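PDB 2D68: centrosomal protein 43 from Homo sapiens, which is required for anchoring microtubules to the centrosome and for the formation of cilia, and forms homodimers. Local coordinates for residues E52-L57 against G72-E77; L61-A66 against L76-R81. All blocks are in the same frame, centred on the assembly; numbering follows the deposited sequence.

Past the helices 7-13, 16-31 and 35-45, both contacts belong to the C-terminal part of this N-terminal dimerisation domain and share one partner, helix 74-80. Contact 1 starts first, at the N-terminal end of helix 54-61, and closes on the turn leading into helix 74-80. Contact 2 starts inside that loop, where helix 54-61 ends, and closes just beyond it on the same helix, so the two loops overlap and their touching residues cross rather than nest. Their centres lie about 8 Å apart. Arg54 of contact 1 and Glu65 of contact 2 join them by a salt bridge, and Leu74 packs on Leu61. Both reach the second subunit.

Contact 1. Residues E52-L57 against G72-E77; sequences EGRENL and GPLLLE
Arg54 and Leu74 bring the first turn of helix 54-61 against the start of helix 74-80, within the LisH-containing alpha-helical dimerisation domain of the protein. Gly53 is the N-cap of the first helix. The polar part of the contact is a fork of two hydrogen bonds on one backbone oxygen. Arg54 reaches it with a chain extended from CG to NE, CG anti to the backbone N (chi1 -180°). NH1 lies 2.9 Å from Gly72 O, and NH2 gives the more bent bond to Gly72 O at 3.2 Å. The oxygen lies in the guanidinium plane and is gripped end-on, by NH1 and NH2. Other partners hold the same group: NE pairs with Glu65, NH1 with Glu27 of helix 16-31, and NH2 bonds Thr69 O. Glu27 also accepts from Leu74 N, so one carboxylate serves both helix starts. An alanine at Arg54 would probably leave Gly72 O without these two donors and the carboxylates of Glu65 and Glu27 without their cationic mate. The apolar part rests on the two branches of Leu74. CD1 lies over one guanidinium face, toward its rim, 4.2 Å from Arg54 NH2. CD2 turns to the helix, where it packs 3.7 Å from Leu57 CB and equally close to Arg54 O.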
# COMPACT_ATOMS: atom_id res chain seq x y z
N GLU B 52 12.06 -1.07 -3.74
CA GLU B 52 12.17 -1.97 -4.90
C GLU B 52 11.12 -1.71 -5.96
O GLU B 52 9.99 -1.33 -5.66
CB GLU B 52 12.14 -3.44 -4.46
CG GLU B 52 13.49 -3.93 -3.90
CD GLU B 52 13.87 -3.22 -2.62
OE1 GLU B 52 13.11 -3.31 -1.64
OE2 GLU B 52 14.93 -2.55 -2.60
N GLY B 53 11.51 -1.89 -7.22
CA GLY B 53 10.61 -1.59 -8.34
C GLY B 53 9.50 -2.60 -8.54
O GLY B 53 9.59 -3.74 -8.09
N ARG B 54 8.47 -2.18 -9.26
CA ARG B 54 7.33 -3.04 -9.58
C ARG B 54 7.70 -4.47 -10.03
O ARG B 54 7.14 -5.44 -9.51
CB ARG B 54 6.48 -2.40 -10.66
CG ARG B 54 5.26 -3.23 -11.04
CD ARG B 54 4.49 -2.59 -12.14
NE ARG B 54 3.44 -3.50 -12.59
CZ ARG B 54 2.13 -3.28 -12.45
NH1 ARG B 54 1.68 -2.18 -11.86
NH2 ARG B 54 1.28 -4.19 -12.91
N GLU B 55 8.60 -4.61 -11.00
CA GLU B 55 8.87 -5.95 -11.54
C GLU B 55 9.70 -6.83 -10.59
O GLU B 55 9.54 -8.05 -10.55
CB GLU B 55 9.50 -5.88 -12.94
CG GLU B 55 8.79 -4.91 -13.91
CD GLU B 55 7.27 -5.09 -13.97
OE1 GLU B 55 6.76 -6.20 -13.64
OE2 GLU B 55 6.59 -4.12 -14.38
N ASN B 56 10.53 -6.18 -9.78
CA ASN B 56 11.23 -6.83 -8.67
C ASN B 56 10.18 -7.40 -7.70
O ASN B 56 10.23 -8.57 -7.30
CB ASN B 56 12.13 -5.79 -8.00
CG ASN B 56 12.85 -6.31 -6.78
OD1 ASN B 56 12.27 -6.95 -5.91
ND2 ASN B 56 14.12 -5.95 -6.67
N LEU B 57 9.21 -6.57 -7.34
CA LEU B 57 8.17 -7.02 -6.43
C LEU B 57 7.34 -8.15 -7.02
O LEU B 57 7.05 -9.11 -6.32
CB LEU B 57 7.24 -5.84 -6.08
CG LEU B 57 7.94 -4.63 -5.49
CD1 LEU B 57 6.91 -3.56 -5.25
CD2 LEU B 57 8.67 -4.93 -4.21
N GLY B 72 -3.19 -2.26 -13.74
CA GLY B 72 -3.45 -1.85 -12.36
C GLY B 72 -2.18 -1.84 -11.53
O GLY B 72 -1.17 -2.40 -11.95
N PRO B 73 -2.23 -1.23 -10.34
CA PRO B 73 -1.06 -1.29 -9.46
C PRO B 73 -0.90 -2.74 -9.01
O PRO B 73 -1.86 -3.53 -9.06
CB PRO B 73 -1.45 -0.38 -8.28
CG PRO B 73 -2.97 -0.51 -8.25
CD PRO B 73 -3.36 -0.54 -9.72
N LEU B 74 0.30 -3.11 -8.58
CA LEU B 74 0.51 -4.49 -8.20
C LEU B 74 -0.37 -4.91 -7.01
O LEU B 74 -0.82 -6.05 -6.93
CB LEU B 74 2.00 -4.73 -7.92
CG LEU B 74 2.47 -6.15 -8.15
CD1 LEU B 74 2.30 -6.55 -9.61
CD2 LEU B 74 3.95 -6.23 -7.74
N LEU B 75 -0.63 -3.98 -6.08
CA LEU B 75 -1.52 -4.27 -4.94
C LEU B 75 -2.91 -4.69 -5.38
O LEU B 75 -3.60 -5.41 -4.68
CB LEU B 75 -1.61 -3.07 -4.00
CG LEU B 75 -0.50 -2.96 -2.97
CD1 LEU B 75 -0.58 -1.63 -2.21
CD2 LEU B 75 -0.53 -4.15 -1.98
N LEU B 76 -3.34 -4.23 -6.56
CA LEU B 76 -4.64 -4.71 -7.06
C LEU B 76 -4.62 -6.23 -7.25
O LEU B 76 -5.59 -6.93 -6.89
CB LEU B 76 -5.01 -4.00 -8.37
CG LEU B 76 -6.36 -4.49 -8.90
CD1 LEU B 76 -7.49 -4.23 -7.95
CD2 LEU B 76 -6.64 -3.85 -10.26
N GLU B 77 -3.53 -6.76 -7.81
CA GLU B 77 -3.43 -8.19 -8.05
C GLU B 77 -3.29 -8.96 -6.74
O GLU B 77 -3.90 -10.03 -6.55
CB GLU B 77 -2.24 -8.49 -8.96
CG GLU B 77 -2.19 -9.94 -9.42
CD GLU B 77 -3.29 -10.34 -10.40
OE1 GLU B 77 -4.28 -9.62 -10.61
OE2 GLU B 77 -3.15 -11.43 -10.98

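Contact 2. Residues L61-A66 against L76-R81; sequences LGIIEA and LEVIRR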
# COMPACT_ATOMS: atom_id res chain seq x y z
N LEU B 61 6.74 -11.88 -5.49
CA LEU B 61 5.40 -12.36 -5.17
C LEU B 61 4.94 -13.52 -6.07
O LEU B 61 3.90 -14.14 -5.83
CB LEU B 61 4.40 -11.21 -5.30
CG LEU B 61 4.52 -10.08 -4.27
CD1 LEU B 61 3.84 -8.85 -4.78
CD2 LEU B 61 3.89 -10.51 -2.95
N GLY B 62 5.72 -13.80 -7.11
CA GLY B 62 5.36 -14.88 -8.05
C GLY B 62 4.32 -14.46 -9.07
O GLY B 62 3.71 -15.31 -9.75
N ILE B 63 4.10 -13.15 -9.19
CA ILE B 63 3.15 -12.61 -10.17
C ILE B 63 3.80 -12.49 -11.55
O ILE B 63 4.90 -11.95 -11.68
CB ILE B 63 2.58 -11.26 -9.67
CG1 ILE B 63 1.73 -11.52 -8.41
CG2 ILE B 63 1.78 -10.55 -10.76
CD1 ILE B 63 1.41 -10.28 -7.60
N ILE B 64 3.11 -13.00 -12.57
CA ILE B 64 3.60 -12.90 -13.95
C ILE B 64 2.89 -11.74 -14.64
O ILE B 64 1.66 -11.74 -14.76
CB ILE B 64 3.33 -14.23 -14.74
CG1 ILE B 64 3.90 -15.45 -14.01
CG2 ILE B 64 3.87 -14.12 -16.17
CD1 ILE B 64 3.22 -16.77 -14.39
N GLU B 65 3.62 -10.71 -15.09
CA GLU B 65 2.95 -9.62 -15.82
C GLU B 65 2.22 -10.14 -17.05
O GLU B 65 2.75 -10.94 -17.84
CB GLU B 65 3.90 -8.49 -16.26
CG GLU B 65 4.55 -7.74 -15.14
CD GLU B 65 3.66 -6.74 -14.37
OE1 GLU B 65 2.41 -6.67 -14.50
OE2 GLU B 65 4.26 -6.02 -13.57
N ALA B 66 1.00 -9.66 -17.21
CA ALA B 66 0.16 -10.05 -18.34
C ALA B 66 -0.83 -8.92 -18.61
O ALA B 66 -0.85 -7.92 -17.88
CB ALA B 66 -0.56 -11.36 -18.02
N LEU B 76 -3.34 -4.23 -6.56
CA LEU B 76 -4.64 -4.71 -7.06
C LEU B 76 -4.62 -6.23 -7.25
O LEU B 76 -5.59 -6.93 -6.89
CB LEU B 76 -5.01 -4.00 -8.37
CG LEU B 76 -6.36 -4.49 -8.90
CD1 LEU B 76 -7.49 -4.23 -7.95
CD2 LEU B 76 -6.64 -3.85 -10.26
N GLU B 77 -3.53 -6.76 -7.81
CA GLU B 77 -3.43 -8.19 -8.05
C GLU B 77 -3.29 -8.96 -6.74
O GLU B 77 -3.90 -10.03 -6.55
CB GLU B 77 -2.24 -8.49 -8.96
CG GLU B 77 -2.19 -9.94 -9.42
CD GLU B 77 -3.29 -10.34 -10.40
OE1 GLU B 77 -4.28 -9.62 -10.61
OE2 GLU B 77 -3.15 -11.43 -10.98
N VAL B 78 -2.53 -8.39 -5.82
CA VAL B 78 -2.41 -8.97 -4.48
C VAL B 78 -3.79 -9.09 -3.85
O VAL B 78 -4.19 -10.16 -3.36
CB VAL B 78 -1.44 -8.16 -3.60
CG1 VAL B 78 -1.46 -8.71 -2.18
CG2 VAL B 78 -0.02 -8.23 -4.17
N ILE B 79 -4.57 -8.01 -3.89
CA ILE B 79 -5.87 -8.03 -3.22
C ILE B 79 -6.90 -8.93 -3.94
O ILE B 79 -7.71 -9.60 -3.29
CB ILE B 79 -6.37 -6.60 -2.94
CG1 ILE B 79 -5.51 -5.94 -1.85
CG2 ILE B 79 -7.84 -6.60 -2.55
CD1 ILE B 79 -5.32 -6.77 -0.57
N ARG B 80 -6.86 -8.97 -5.28
CA ARG B 80 -7.72 -9.91 -6.02
C ARG B 80 -7.49 -11.35 -5.55
O ARG B 80 -8.44 -12.14 -5.44
CB ARG B 80 -7.47 -9.79 -7.52
CG ARG B 80 -8.42 -10.63 -8.37
CD ARG B 80 -8.09 -10.50 -9.85
NE ARG B 80 -6.84 -11.16 -10.23
CZ ARG B 80 -6.70 -12.49 -10.34
NH1 ARG B 80 -7.74 -13.29 -10.09
NH2 ARG B 80 -5.53 -13.00 -10.69
N ARG B 81 -6.22 -11.67 -5.29
CA ARG B 81 -5.77 -13.02 -4.96
C ARG B 81 -5.66 -13.31 -3.46
O ARG B 81 -5.17 -14.37 -3.06
CB ARG B 81 -4.48 -13.32 -5.70
CG ARG B 81 -4.68 -13.42 -7.22
CD ARG B 81 -3.39 -13.79 -7.95
NE ARG B 81 -2.83 -15.02 -7.38
CZ ARG B 81 -1.54 -15.37 -7.42
NH1 ARG B 81 -0.64 -14.62 -8.06
NH2 ARG B 81 -1.17 -16.48 -6.81
O HOH W 1 1.90 -15.77 -7.11
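Ile63 points its side chain at helix 74-80 from the loop that follows helix 54-61. From CB, the chain divides: CG1 stands anti to the carbonyl carbon (chi1 -66°), while CG2, anti to the backbone N, packs against Leu74 CD1. CG1 passes the tip of Arg81, lying 3.9 Å from Arg81 NH1, and the two side chains run alongside each other, pointing in opposite senses. At the end of the chain, CD1 meets the aliphatic part of Glu77, 4.0 Å from Glu77 CG, and also lies 4.2 Å from Val78 CG2. That Val78 methyl is shared, for Leu61 CD1 packs 4.0 Å from Val78 CG2, with the side chains set roughly perpendicular. A Schellman motif ends helix 54-61 here: Gly62, with positive phi (80°), turns the chain out of the helix and into the loop that presents Ile63. In this helical dimerisation domain the contact lies beside the subunit interface, where Val78 packs on Val78 of the second subunit and Leu61 O accepts from Trp82 NE1 of that subunit. Glu77 sends its carboxylate to Arg80, which holds it side-on, NE to OE1 and NH2 to OE2, both oxygens met from above the carboxylate plane. Water 1 bridges the segments, donating to Leu61 O at 2.9 Å and accepting from Arg81 NH1, also at 2.9 Å, in the guanidinium plane.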